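Local structure of XRE-family like protein (Pseudomonas syringae pv. tomato, 3F6W) at residues 37-40 and 41-45. The protein probably binds DNA as a helix-turn-helix transcriptional regulator of the xenobiotic response element (XRE) family. Numbering follows the deposited sequence.
Sequences LGRP and QSFVS
Arg39, in the turn of a helix-turn-helix, lays its side chain over one face of the Phe43 ring. This turn joins helix 30-37 to helix 41-48, which in XRE-family proteins is usually the helix that reads the DNA groove. Arg39 CD sits over the middle of the ring. It lies 3.5 Å from the centroid of the Phe43 ring, 8° off the ring normal, so that Arg39 CD makes a CH-pi contact. The arginine chain runs extended from CG to NE (chi3 -179°), which carries the guanidinium on past the ring centre. The guanidinium is stacked on the ring with the planes 27° apart, and Arg39 NH1 comes 3.5 Å from Phe43 CE1. The cation-pi contact is therefore off-centre.

Phe43 turns its CG anti to the backbone N (chi1 176°), which swings the ring back toward the end of helix 30-37. There Leu37 CD1 meets it obliquely, 3.7 Å from Phe43 CE2. Leu37 CD1 also lies 4.2 Å from Val44 CG2, and Val44 also packs on Ala34. The helix 30-37 ends in a Schellman motif, with Gly38 at positive phi. Gln41 NE2 is hydrogen-bonded to Gln30 OE1 of that helix. In the backbone leading into helix 41-48, Phe43 N donates to Pro40 O at 3.0 Å.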
ATOM      1  N   LEU A  37       3.245 -27.709  -9.856  1.00 21.37           N
ATOM      2  CA  LEU A  37       2.098 -27.529  -8.961  1.00 20.73           C
ATOM      3  C   LEU A  37       1.007 -28.531  -9.301  1.00 30.35           C
ATOM      4  O   LEU A  37       0.090 -28.762  -8.516  1.00 30.07           O
ATOM      5  CB  LEU A  37       1.527 -26.111  -9.093  1.00 17.38           C
ATOM      6  CG  LEU A  37       2.414 -24.930  -8.666  1.00 22.76           C
ATOM      7  CD1 LEU A  37       1.675 -23.601  -8.780  1.00 26.89           C
ATOM      8  CD2 LEU A  37       2.920 -25.135  -7.249  1.00 36.95           C
ATOM      9  N   GLY A  38       1.103 -29.115 -10.486  1.00 23.12           N
ATOM     10  CA  GLY A  38       0.030 -29.960 -10.976  1.00 23.93           C
ATOM     11  C   GLY A  38      -1.224 -29.152 -11.279  1.00 21.00           C
ATOM     12  O   GLY A  38      -2.337 -29.626 -11.057  1.00 23.18           O
ATOM     13  N   ARG A  39      -1.039 -27.935 -11.790  1.00 23.13           N
ATOM     14  CA  ARG A  39      -2.146 -27.059 -12.186  1.00 18.51           C
ATOM     15  C   ARG A  39      -1.933 -26.527 -13.605  1.00 26.51           C
ATOM     16  O   ARG A  39      -0.810 -26.556 -14.115  1.00 24.20           O
ATOM     17  CB  ARG A  39      -2.269 -25.889 -11.191  1.00 16.92           C
ATOM     18  CG  ARG A  39      -2.652 -26.334  -9.765  1.00 22.85           C
ATOM     19  CD  ARG A  39      -2.490 -25.201  -8.785  1.00 24.36           C
ATOM     20  NE  ARG A  39      -2.806 -25.535  -7.394  1.00 20.35           N
ATOM     21  CZ  ARG A  39      -3.981 -25.294  -6.822  1.00 23.14           C
ATOM     22  NH1 ARG A  39      -4.976 -24.774  -7.532  1.00 28.00           N
ATOM     23  NH2 ARG A  39      -4.173 -25.593  -5.543  1.00 18.79           N
ATOM     24  N   PRO A  40      -3.010 -26.039 -14.254  1.00 25.16           N
ATOM     25  CA  PRO A  40      -2.879 -25.482 -15.604  1.00 25.18           C
ATOM     26  C   PRO A  40      -2.000 -24.247 -15.557  1.00 34.99           C
ATOM     27  O   PRO A  40      -1.912 -23.633 -14.498  1.00 25.15           O
ATOM     28  CB  PRO A  40      -4.313 -25.059 -15.961  1.00 24.69           C
ATOM     29  CG  PRO A  40      -5.192 -25.754 -14.981  1.00 32.32           C
ATOM     30  CD  PRO A  40      -4.385 -25.929 -13.741  1.00 32.18           C
ATOM     31  N   GLN A  41      -1.369 -23.887 -16.668  1.00 20.93           N
ATOM     32  CA  GLN A  41      -0.537 -22.687 -16.686  1.00 20.78           C
ATOM     33  C   GLN A  41      -1.364 -21.459 -16.346  1.00 34.35           C
ATOM     34  O   GLN A  41      -0.851 -20.493 -15.783  1.00 24.61           O
ATOM     35  CB  GLN A  41       0.117 -22.476 -18.048  1.00 21.10           C
ATOM     36  CG  GLN A  41       0.873 -21.147 -18.131  1.00 39.96           C
ATOM     37  CD  GLN A  41       1.565 -20.931 -19.456  1.00 90.75           C
ATOM     38  OE1 GLN A  41       1.703 -21.856 -20.248  1.00 35.70           O
ATOM     39  NE2 GLN A  41       2.009 -19.702 -19.704  1.00 40.61           N
ATOM     40  N   SER A  42      -2.641 -21.492 -16.706  1.00 26.24           N
ATOM     41  CA  SER A  42      -3.518 -20.352 -16.434  1.00 18.99           C
ATOM     42  C   SER A  42      -3.529 -20.013 -14.946  1.00 22.92           C
ATOM     43  O   SER A  42      -3.670 -18.844 -14.580  1.00 24.08           O
ATOM     44  CB  SER A  42      -4.942 -20.603 -16.945  1.00 23.24           C
ATOM     45  OG  SER A  42      -5.484 -21.801 -16.408  1.00 30.87           O
ATOM     46  N   PHE A  43      -3.350 -21.018 -14.094  1.00 20.25           N
ATOM     47  CA  PHE A  43      -3.286 -20.766 -12.648  1.00 25.76           C
ATOM     48  C   PHE A  43      -2.150 -19.802 -12.310  1.00 21.37           C
ATOM     49  O   PHE A  43      -2.314 -18.834 -11.555  1.00 19.72           O
ATOM     50  CB  PHE A  43      -3.074 -22.075 -11.887  1.00 19.81           C
ATOM     51  CG  PHE A  43      -2.911 -21.893 -10.404  1.00 27.71           C
ATOM     52  CD1 PHE A  43      -4.022 -21.735  -9.590  1.00 26.77           C
ATOM     53  CD2 PHE A  43      -1.650 -21.880  -9.821  1.00 17.45           C
ATOM     54  CE1 PHE A  43      -3.879 -21.574  -8.226  1.00 31.34           C
ATOM     55  CE2 PHE A  43      -1.501 -21.716  -8.460  1.00 22.50           C
ATOM     56  CZ  PHE A  43      -2.627 -21.567  -7.661  1.00 17.68           C
ATOM     57  N   VAL A  44      -0.982 -20.086 -12.864  1.00 20.60           N
ATOM     58  CA  VAL A  44       0.193 -19.280 -12.598  1.00 14.28           C
ATOM     59  C   VAL A  44       0.058 -17.921 -13.257  1.00 15.67           C
ATOM     60  O   VAL A  44       0.303 -16.893 -12.624  1.00 21.38           O
ATOM     61  CB  VAL A  44       1.471 -19.984 -13.085  1.00 18.84           C
ATOM     62  CG1 VAL A  44       2.671 -19.064 -12.916  1.00 19.26           C
ATOM     63  CG2 VAL A  44       1.670 -21.261 -12.296  1.00 17.46           C
ATOM     64  N   SER A  45      -0.361 -17.902 -14.524  1.00 19.49           N
ATOM     65  CA  SER A  45      -0.462 -16.627 -15.219  1.00 14.99           C
ATOM     66  C   SER A  45      -1.508 -15.694 -14.590  1.00 24.62           C
ATOM     67  O   SER A  45      -1.279 -14.499 -14.465  1.00 19.03           O
ATOM     68  CB  SER A  45      -0.716 -16.819 -16.721  1.00 25.37           C
ATOM     69  OG  SER A  45      -1.907 -17.547 -16.948  1.00 34.97           O
TER